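Local structure of pyruvate kinase (Pyrobaculum aerophilum, 3QTG) at residues A[19-24]-A[333-338]; A[132-135]-A[140-143]; A[309-312]-A[318-321]. The protein catalyses the last step of glycolysis, transferring the phosphoryl group of phosphoenolpyruvate to ADP to give pyruvate and ATP, with a divalent metal cation as cofactor. All blocks are in the same frame, centred on the assembly; numbering follows the deposited sequence.

Contact 1 (A[19-24]-A[333-338])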
ATOM      1  N   ARG A  19      -6.835  28.070  19.271  1.00 37.22           N
ATOM      2  CA  ARG A  19      -6.190  28.644  20.450  1.00 37.53           C
ATOM      3  C   ARG A  19      -7.281  29.051  21.430  1.00 38.16           C
ATOM      4  O   ARG A  19      -8.137  29.884  21.113  1.00 38.27           O
ATOM      5  CB  ARG A  19      -5.356  29.871  20.037  1.00 38.07           C
ATOM      6  CG  ARG A  19      -4.312  29.620  18.920  1.00 38.16           C
ATOM      7  CD  ARG A  19      -4.037  30.876  18.055  1.00 38.77           C
ATOM      8  NE  ARG A  19      -5.266  31.359  17.418  1.00 39.76           N
ATOM      9  CZ  ARG A  19      -5.374  32.433  16.642  1.00 40.84           C
ATOM     10  NH1 ARG A  19      -4.325  33.202  16.371  1.00 42.42           N
ATOM     11  NH2 ARG A  19      -6.554  32.738  16.126  1.00 40.87           N
ATOM     12  N   VAL A  20      -7.265  28.423  22.604  1.00 38.15           N
ATOM     13  CA  VAL A  20      -8.220  28.715  23.665  1.00 38.83           C
ATOM     14  C   VAL A  20      -7.495  29.308  24.888  1.00 39.05           C
ATOM     15  O   VAL A  20      -6.468  28.782  25.316  1.00 39.09           O
ATOM     16  CB  VAL A  20      -9.042  27.445  24.063  1.00 38.25           C
ATOM     17  CG1 VAL A  20      -9.778  27.636  25.404  1.00 38.84           C
ATOM     18  CG2 VAL A  20     -10.012  27.088  22.957  1.00 38.00           C
ATOM     19  N   ALA A  21      -8.018  30.412  25.418  1.00 39.64           N
ATOM     20  CA  ALA A  21      -7.482  31.022  26.653  1.00 40.23           C
ATOM     21  C   ALA A  21      -8.528  31.053  27.746  1.00 40.90           C
ATOM     22  O   ALA A  21      -9.709  31.222  27.464  1.00 40.43           O
ATOM     23  CB  ALA A  21      -6.967  32.418  26.401  1.00 40.35           C
ATOM     24  N   THR A  22      -8.084  30.864  28.990  1.00 41.82           N
ATOM     25  CA  THR A  22      -8.947  30.999  30.149  1.00 43.57           C
ATOM     26  C   THR A  22      -8.980  32.443  30.657  1.00 45.08           C
ATOM     27  O   THR A  22      -7.948  33.096  30.790  1.00 45.23           O
ATOM     28  CB  THR A  22      -8.517  30.069  31.291  1.00 43.54           C
ATOM     29  OG1 THR A  22      -8.609  28.706  30.847  1.00 41.87           O
ATOM     30  CG2 THR A  22      -9.402  30.277  32.536  1.00 43.01           C
ATOM     31  N   LEU A  23     -10.185  32.922  30.948  1.00 46.62           N
ATOM     32  CA  LEU A  23     -10.369  34.270  31.457  1.00 47.61           C
ATOM     33  C   LEU A  23     -10.344  34.260  32.975  1.00 48.10           C
ATOM     34  O   LEU A  23     -10.952  33.395  33.609  1.00 48.21           O
ATOM     35  CB  LEU A  23     -11.695  34.845  30.969  1.00 48.46           C
ATOM     36  CG  LEU A  23     -11.910  34.999  29.464  1.00 48.44           C
ATOM     37  CD1 LEU A  23     -13.297  35.591  29.246  1.00 49.86           C
ATOM     38  CD2 LEU A  23     -10.827  35.868  28.787  1.00 48.06           C
ATOM     39  N   GLY A  24      -9.643  35.228  33.552  1.00 48.58           N
ATOM     40  CA  GLY A  24      -9.540  35.334  35.006  1.00 49.32           C
ATOM     41  C   GLY A  24      -9.274  36.765  35.416  1.00 50.24           C
ATOM     42  O   GLY A  24      -9.497  37.677  34.612  1.00 50.50           O
ATOM     43  N   ALA A 333       1.380  38.092  26.466  1.00 48.36           N
ATOM     44  CA  ALA A 333       2.569  37.411  25.957  1.00 47.91           C
ATOM     45  C   ALA A 333       2.297  35.922  25.767  1.00 46.89           C
ATOM     46  O   ALA A 333       2.788  35.321  24.824  1.00 46.99           O
ATOM     47  CB  ALA A 333       3.742  37.610  26.896  1.00 47.82           C
ATOM     48  N   ALA A 334       1.501  35.352  26.669  1.00 46.46           N
ATOM     49  CA  ALA A 334       1.174  33.929  26.659  1.00 45.70           C
ATOM     50  C   ALA A 334       0.396  33.523  25.407  1.00 45.42           C
ATOM     51  O   ALA A 334       0.807  32.588  24.728  1.00 45.39           O
ATOM     52  CB  ALA A 334       0.433  33.531  27.927  1.00 45.24           C
ATOM     53  N   VAL A 335      -0.682  34.242  25.078  1.00 45.24           N
ATOM     54  CA  VAL A 335      -1.436  33.964  23.843  1.00 44.98           C
ATOM     55  C   VAL A 335      -0.667  34.323  22.577  1.00 45.83           C
ATOM     56  O   VAL A 335      -0.852  33.698  21.516  1.00 45.71           O
ATOM     57  CB  VAL A 335      -2.859  34.599  23.818  1.00 45.01           C
ATOM     58  CG1 VAL A 335      -3.723  34.032  24.949  1.00 44.69           C
ATOM     59  CG2 VAL A 335      -2.818  36.129  23.851  1.00 44.95           C
ATOM     60  N   SER A 336       0.201  35.325  22.695  1.00 46.42           N
ATOM     61  CA  SER A 336       1.010  35.773  21.579  1.00 46.99           C
ATOM     62  C   SER A 336       2.035  34.696  21.229  1.00 46.34           C
ATOM     63  O   SER A 336       2.170  34.334  20.068  1.00 46.59           O
ATOM     64  CB  SER A 336       1.672  37.111  21.912  1.00 48.06           C
ATOM     65  OG  SER A 336       2.418  37.594  20.812  1.00 51.21           O
ATOM     66  N   TRP A 337       2.717  34.155  22.237  1.00 46.20           N
ATOM     67  CA  TRP A 337       3.651  33.041  22.041  1.00 45.57           C
ATOM     68  C   TRP A 337       2.995  31.731  21.584  1.00 44.87           C
ATOM     69  O   TRP A 337       3.565  31.018  20.758  1.00 44.07           O
ATOM     70  CB  TRP A 337       4.490  32.815  23.291  1.00 45.98           C
ATOM     71  CG  TRP A 337       5.749  33.602  23.259  1.00 47.37           C
ATOM     72  CD1 TRP A 337       6.005  34.784  23.909  1.00 48.51           C
ATOM     73  CD2 TRP A 337       6.932  33.288  22.521  1.00 47.71           C
ATOM     74  NE1 TRP A 337       7.271  35.210  23.627  1.00 47.77           N
ATOM     75  CE2 TRP A 337       7.867  34.317  22.777  1.00 48.27           C
ATOM     76  CE3 TRP A 337       7.299  32.230  21.676  1.00 47.60           C
ATOM     77  CZ2 TRP A 337       9.153  34.323  22.217  1.00 48.84           C
ATOM     78  CZ3 TRP A 337       8.577  32.238  21.110  1.00 48.13           C
ATOM     79  CH2 TRP A 337       9.488  33.280  21.386  1.00 49.41           C
ATOM     80  N   LEU A 338       1.802  31.428  22.107  1.00 44.34           N
ATOM     81  CA  LEU A 338       1.015  30.281  21.622  1.00 44.17           C
ATOM     82  C   LEU A 338       0.798  30.317  20.097  1.00 44.75           C
ATOM     83  O   LEU A 338       1.114  29.360  19.375  1.00 44.24           O
ATOM     84  CB  LEU A 338      -0.342  30.200  22.332  1.00 43.23           C
ATOM     85  CG  LEU A 338      -1.130  28.945  21.943  1.00 42.92           C
ATOM     86  CD1 LEU A 338      -0.285  27.644  22.146  1.00 41.55           C
ATOM     87  CD2 LEU A 338      -2.465  28.859  22.688  1.00 42.86           C
TER

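Contact 2 (A[132-135]-A[140-143])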
ATOM      1  N   ILE A 132      -1.950   9.231  49.375  1.00 37.89           N
ATOM      2  CA  ILE A 132      -2.970  10.243  49.500  1.00 37.96           C
ATOM      3  C   ILE A 132      -2.334  11.595  49.191  1.00 38.57           C
ATOM      4  O   ILE A 132      -1.259  11.895  49.689  1.00 39.14           O
ATOM      5  CB  ILE A 132      -3.557  10.226  50.927  1.00 37.69           C
ATOM      6  CG1 ILE A 132      -4.395   8.957  51.140  1.00 37.64           C
ATOM      7  CG2 ILE A 132      -4.379  11.494  51.203  1.00 36.01           C
ATOM      8  CD1 ILE A 132      -4.583   8.663  52.586  1.00 38.82           C
ATOM      9  N   LEU A 133      -2.998  12.403  48.375  1.00 39.29           N
ATOM     10  CA  LEU A 133      -2.435  13.673  47.923  1.00 41.21           C
ATOM     11  C   LEU A 133      -3.248  14.862  48.390  1.00 42.50           C
ATOM     12  O   LEU A 133      -4.440  14.956  48.140  1.00 41.98           O
ATOM     13  CB  LEU A 133      -2.344  13.717  46.389  1.00 40.53           C
ATOM     14  CG  LEU A 133      -1.587  12.593  45.685  1.00 40.82           C
ATOM     15  CD1 LEU A 133      -1.845  12.681  44.164  1.00 38.03           C
ATOM     16  CD2 LEU A 133      -0.099  12.714  46.034  1.00 37.92           C
ATOM     17  N   MET A 134      -2.561  15.788  49.027  1.00 45.14           N
ATOM     18  CA  MET A 134      -3.168  16.966  49.580  1.00 48.71           C
ATOM     19  C   MET A 134      -2.282  18.125  49.193  1.00 50.70           C
ATOM     20  O   MET A 134      -1.106  17.936  48.883  1.00 51.01           O
ATOM     21  CB  MET A 134      -3.216  16.849  51.096  1.00 48.31           C
ATOM     22  CG  MET A 134      -3.783  15.512  51.563  1.00 49.61           C
ATOM     23  SD  MET A 134      -4.943  15.700  52.897  1.00 50.75           S
ATOM     24  CE  MET A 134      -3.987  15.000  54.207  1.00 48.03           C
ATOM     25  N   LEU A 135      -2.837  19.326  49.228  1.00 53.42           N
ATOM     26  CA  LEU A 135      -2.069  20.519  48.921  1.00 56.09           C
ATOM     27  C   LEU A 135      -1.593  20.413  47.464  1.00 57.59           C
ATOM     28  O   LEU A 135      -0.416  20.620  47.160  1.00 58.50           O
ATOM     29  CB  LEU A 135      -0.913  20.671  49.933  1.00 56.01           C
ATOM     30  CG  LEU A 135      -1.199  21.258  51.335  1.00 56.57           C
ATOM     31  CD1 LEU A 135      -2.621  21.020  51.855  1.00 56.95           C
ATOM     32  CD2 LEU A 135      -0.162  20.826  52.382  1.00 56.25           C
ATOM     33  N   ARG A 140       2.212  14.312  50.499  1.00 43.64           N
ATOM     34  CA  ARG A 140       1.910  12.924  50.205  1.00 40.93           C
ATOM     35  C   ARG A 140       1.924  12.142  51.504  1.00 39.63           C
ATOM     36  O   ARG A 140       2.740  12.400  52.385  1.00 37.78           O
ATOM     37  CB  ARG A 140       2.921  12.327  49.230  1.00 41.09           C
ATOM     38  CG  ARG A 140       3.233  13.231  48.045  1.00 41.67           C
ATOM     39  CD  ARG A 140       4.447  12.746  47.260  1.00 44.48           C
ATOM     40  NE  ARG A 140       4.024  11.830  46.204  1.00 45.96           N
ATOM     41  CZ  ARG A 140       4.133  10.522  46.298  1.00 45.53           C
ATOM     42  NH1 ARG A 140       4.664  10.010  47.377  1.00 49.80           N
ATOM     43  NH2 ARG A 140       3.730   9.734  45.322  1.00 47.21           N
ATOM     44  N   LEU A 141       0.993  11.201  51.617  1.00 38.53           N
ATOM     45  CA  LEU A 141       0.905  10.348  52.792  1.00 39.09           C
ATOM     46  C   LEU A 141       0.757   8.909  52.327  1.00 38.41           C
ATOM     47  O   LEU A 141      -0.107   8.607  51.507  1.00 37.30           O
ATOM     48  CB  LEU A 141      -0.293  10.697  53.695  1.00 38.31           C
ATOM     49  CG  LEU A 141      -0.857  12.025  54.247  1.00 40.49           C
ATOM     50  CD1 LEU A 141      -0.422  12.380  55.711  1.00 36.00           C
ATOM     51  CD2 LEU A 141      -0.805  13.227  53.289  1.00 40.16           C
ATOM     52  N   LYS A 142       1.583   8.029  52.885  1.00 38.43           N
ATOM     53  CA  LYS A 142       1.601   6.623  52.503  1.00 39.44           C
ATOM     54  C   LYS A 142       0.666   5.853  53.445  1.00 38.44           C
ATOM     55  O   LYS A 142       0.892   5.834  54.646  1.00 38.82           O
ATOM     56  CB  LYS A 142       3.024   6.077  52.661  1.00 39.41           C
ATOM     57  CG  LYS A 142       3.569   5.288  51.507  1.00 44.74           C
ATOM     58  CD  LYS A 142       2.627   4.254  50.931  1.00 48.12           C
ATOM     59  CE  LYS A 142       3.257   3.663  49.663  1.00 51.72           C
ATOM     60  NZ  LYS A 142       4.480   2.873  49.988  1.00 52.24           N
ATOM     61  N   VAL A 143      -0.360   5.209  52.901  1.00 38.29           N
ATOM     62  CA  VAL A 143      -1.341   4.456  53.705  1.00 38.21           C
ATOM     63  C   VAL A 143      -0.784   3.133  54.292  1.00 39.57           C
ATOM     64  O   VAL A 143      -0.364   2.229  53.570  1.00 39.68           O
ATOM     65  CB  VAL A 143      -2.655   4.213  52.924  1.00 37.98           C
ATOM     66  CG1 VAL A 143      -3.688   3.465  53.775  1.00 36.80           C
ATOM     67  CG2 VAL A 143      -3.228   5.542  52.424  1.00 36.68           C
TER

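Contact 3 (A[309-312]-A[318-321])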
ATOM      1  N   PHE A 309       4.933  22.716  20.244  1.00 37.45           N
ATOM      2  CA  PHE A 309       5.164  22.405  18.848  1.00 37.07           C
ATOM      3  C   PHE A 309       4.759  20.940  18.595  1.00 37.05           C
ATOM      4  O   PHE A 309       3.988  20.675  17.708  1.00 36.82           O
ATOM      5  CB  PHE A 309       6.616  22.682  18.444  1.00 37.76           C
ATOM      6  CG  PHE A 309       6.912  22.366  17.001  1.00 38.07           C
ATOM      7  CD1 PHE A 309       6.801  23.354  16.022  1.00 38.68           C
ATOM      8  CD2 PHE A 309       7.277  21.077  16.618  1.00 38.58           C
ATOM      9  CE1 PHE A 309       7.070  23.063  14.687  1.00 39.16           C
ATOM     10  CE2 PHE A 309       7.535  20.766  15.278  1.00 39.61           C
ATOM     11  CZ  PHE A 309       7.433  21.758  14.316  1.00 39.50           C
ATOM     12  N   THR A 310       5.243  20.009  19.405  1.00 37.23           N
ATOM     13  CA  THR A 310       4.969  18.585  19.169  1.00 38.15           C
ATOM     14  C   THR A 310       3.532  18.137  19.502  1.00 38.00           C
ATOM     15  O   THR A 310       2.956  17.288  18.815  1.00 38.76           O
ATOM     16  CB  THR A 310       5.999  17.684  19.862  1.00 38.20           C
ATOM     17  OG1 THR A 310       6.049  18.004  21.250  1.00 39.19           O
ATOM     18  CG2 THR A 310       7.389  17.901  19.283  1.00 37.73           C
ATOM     19  N   THR A 311       2.947  18.701  20.548  1.00 37.75           N
ATOM     20  CA  THR A 311       1.524  18.467  20.834  1.00 36.98           C
ATOM     21  C   THR A 311       0.633  18.887  19.645  1.00 36.89           C
ATOM     22  O   THR A 311      -0.219  18.100  19.200  1.00 36.17           O
ATOM     23  CB  THR A 311       1.116  19.169  22.155  1.00 37.24           C
ATOM     24  OG1 THR A 311       1.880  18.595  23.230  1.00 37.22           O
ATOM     25  CG2 THR A 311      -0.359  19.007  22.454  1.00 36.27           C
ATOM     26  N   ALA A 312       0.847  20.105  19.126  1.00 36.12           N
ATOM     27  CA  ALA A 312       0.127  20.575  17.942  1.00 36.67           C
ATOM     28  C   ALA A 312       0.339  19.702  16.684  1.00 37.18           C
ATOM     29  O   ALA A 312      -0.619  19.478  15.933  1.00 36.87           O
ATOM     30  CB  ALA A 312       0.436  22.054  17.639  1.00 35.51           C
ATOM     31  N   SER A 318      -7.383  21.813  19.186  1.00 31.83           N
ATOM     32  CA  SER A 318      -7.100  23.020  19.993  1.00 32.57           C
ATOM     33  C   SER A 318      -6.135  22.808  21.173  1.00 33.31           C
ATOM     34  O   SER A 318      -5.926  21.665  21.640  1.00 33.43           O
ATOM     35  CB  SER A 318      -8.397  23.695  20.468  1.00 31.44           C
ATOM     36  OG  SER A 318      -9.242  22.789  21.153  1.00 33.32           O
ATOM     37  N   LEU A 319      -5.552  23.924  21.629  1.00 33.67           N
ATOM     38  CA  LEU A 319      -4.710  23.989  22.828  1.00 34.69           C
ATOM     39  C   LEU A 319      -5.287  25.049  23.762  1.00 35.30           C
ATOM     40  O   LEU A 319      -5.622  26.157  23.332  1.00 35.59           O
ATOM     41  CB  LEU A 319      -3.238  24.304  22.497  1.00 33.98           C
ATOM     42  CG  LEU A 319      -2.471  23.364  21.527  1.00 36.47           C
ATOM     43  CD1 LEU A 319      -1.163  23.982  21.075  1.00 38.03           C
ATOM     44  CD2 LEU A 319      -2.191  21.987  22.116  1.00 36.32           C
ATOM     45  N   TRP A 320      -5.429  24.692  25.036  1.00 35.54           N
ATOM     46  CA  TRP A 320      -6.112  25.548  25.995  1.00 36.16           C
ATOM     47  C   TRP A 320      -5.113  26.031  27.037  1.00 36.77           C
ATOM     48  O   TRP A 320      -4.551  25.236  27.774  1.00 36.18           O
ATOM     49  CB  TRP A 320      -7.217  24.753  26.700  1.00 36.46           C
ATOM     50  CG  TRP A 320      -8.344  24.254  25.825  1.00 35.87           C
ATOM     51  CD1 TRP A 320      -8.385  24.203  24.453  1.00 35.31           C
ATOM     52  CD2 TRP A 320      -9.597  23.732  26.282  1.00 36.32           C
ATOM     53  NE1 TRP A 320      -9.591  23.692  24.036  1.00 36.57           N
ATOM     54  CE2 TRP A 320     -10.357  23.403  25.140  1.00 35.82           C
ATOM     55  CE3 TRP A 320     -10.164  23.536  27.552  1.00 36.55           C
ATOM     56  CZ2 TRP A 320     -11.655  22.865  25.226  1.00 38.08           C
ATOM     57  CZ3 TRP A 320     -11.447  22.993  27.633  1.00 37.17           C
ATOM     58  CH2 TRP A 320     -12.174  22.657  26.478  1.00 35.22           C
ATOM     59  N   LEU A 321      -4.889  27.333  27.090  1.00 38.28           N
ATOM     60  CA  LEU A 321      -4.138  27.935  28.189  1.00 39.35           C
ATOM     61  C   LEU A 321      -5.043  28.122  29.392  1.00 41.36           C
ATOM     62  O   LEU A 321      -6.205  28.521  29.250  1.00 41.79           O
ATOM     63  CB  LEU A 321      -3.560  29.284  27.755  1.00 39.66           C
ATOM     64  CG  LEU A 321      -2.658  29.311  26.512  1.00 39.45           C
ATOM     65  CD1 LEU A 321      -2.085  30.708  26.257  1.00 38.76           C
ATOM     66  CD2 LEU A 321      -1.543  28.277  26.620  1.00 37.81           C
TER

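Contact 1 (A[19-24]-A[333-338])
The guanidinium of Arg19 is held by Asp43 and Ser339 at the layer between strand 18-22 and helix 331-343 of the TIM barrel: NE forms a salt bridge with Asp43 OD2, and NH1 bonds to OG of Ser339, the residue after Leu338 on the helix. Strand 18-22 is the first of the barrel, and helix 331-343 follows the eighth, 318-321. A bend at chi3 (-59°) turns the guanidinium off the line of the stem, and the contact with the helix is made at the base, where Arg19 CB meets Leu338 CD2 at 4.1 Å. Two residues along, Ala21 CB lies 3.9 Å from Val335 CG1. The i, i+2 spacing on the strand and i, i+3 on the helix show that both elements use one side for the contact, while the CB of Val20 turns away. Between the segments 152 Å² is buried; the helix also rests on strand 318-321, where Leu338 reaches Leu319 and Leu321. Beyond the contact, Thr22 OG1 bonds to Leu321 O and to NE of Arg46, a residue assigned by similarity to substrate binding. Leu338 sends CG anti to its backbone N (chi1 -175°), which brings CD2 against the CB of Arg19.

Contact 2 (A[132-135]-A[140-143])
Ile132 N donates to Leu141 O at 2.9 Å, nearly straight at 173° about the hydrogen. The return bond, Leu141 N to Ile132 O at 3.0 Å, is more bent, at 148°. Ile132 O takes a further, weaker approach from the CA-H of Arg140, with Arg140 CA 3.4 Å from the oxygen. Ile132 and Leu141 are thus an antiparallel hydrogen-bonded pair, and Leu133 and Arg140 are the adjoining non-hydrogen-bonded pair. In this second pair Leu133 bonds through its backbone to Val168 of strand 167-169, and Arg140 to Glu156, just after strand 150-155.

The two strands, 131-134 and 139-146, form a beta hairpin in the sheet inserted between the third and fourth barrel strands, the B domain of pyruvate kinases. On the face of Leu133 and Arg140 the guanidinium is paired twice: Arg140 NH1 forms a salt bridge with Glu156 OE1, and NH2 another with Glu170 OE2, so two carboxylates hold it. Nearer the backbone, the Arg140 stem runs alongside Leu133, both pointing the same way, with Arg140 CG 3.9 Å from Leu133 CD2.

The face of Ile132 and Leu141 is met by apolar groups in these segments. The side chains of Ile132 and Val143 cross at about a right angle, and Ile132 CG1 lies 3.8 Å from Val143 CG2; the tighter approach of Ile132 CD1 to that same methyl is doubtful as a measure of packing. Met134, bent at chi2 (-136°) and at chi3, lays CE 3.8 Å from Leu141 CD2. Ala153 and Ala155 pack on Leu141, and Phe104 and Ile167 on Met134. The side chain of Met134 lies about 6 Å from that of Lys165, which by similarity binds ATP.

Contact 3 (A[309-312]-A[318-321])
A beta-alpha-beta unit of the TIM barrel, made of strand 284-287, helix 302-313 and strand 318-321, brings Leu319 of its second strand against Thr311 and Ala312 near the end of its helix. Leu319 points outward to the helix and divides its two methyls between them. Leu319 CD2 meets Thr311 CG2 at 3.5 Å, the two side chains crossing obliquely, while Leu319 CD1 lies 4.3 Å from Ala312 CB. The area buried between the segments is small, 98 Å², and it rests on this one leucine.

The rotation of Thr311 explains why it offers a methyl to the strand. With chi1 at -62°, CG2 stands anti to the backbone N and faces Leu319, whereas OG1 sits beside that N and is bound elsewhere. It donates to Asp307 O one turn back in the helix and accepts from Gln270 NE2. Around the leucine the layer is completed by helix 331-343, where Leu338 and Leu342 touch it, and Val286 of the preceding strand packs on Thr311. The residue before Thr311, Thr310, packs on Thr310 of the second subunit, so this helix also lies at a subunit contact.

Beside Leu319 in the strand, Trp320 NE1 donates to Ser318 OG at 3.0 Å, with an angle of 145° at the hydrogen and the oxygen 17° out of the ring plane. Ser318 OG also bonds to Tyr249 OH. The chemistry is therefore split: between these segments the close contacts are all methyl to methyl, and the hydroxyl of Thr311, though buried, has both its partners within the helical layer.

From the N terminus, segment 19-24 opens contact 1, which closes only 309 residues later at 333-338 and so spans the whole barrel circuit. The other two contacts fall within that span, one after the other without crossing. Contact 2 closes a short hairpin turn in the inserted B domain, its centre 33 Å from that of contact 1 and its nearest atoms about 20 Å away. Contact 3 closes the turn from helix 302-313 to the eighth strand. It adjoins contact 1 where first and last barrel strands meet: Val20 O lies 2.8 Å from Leu321 N, one of several backbone bonds joining strands 18-22 and 318-321 and closing the barrel.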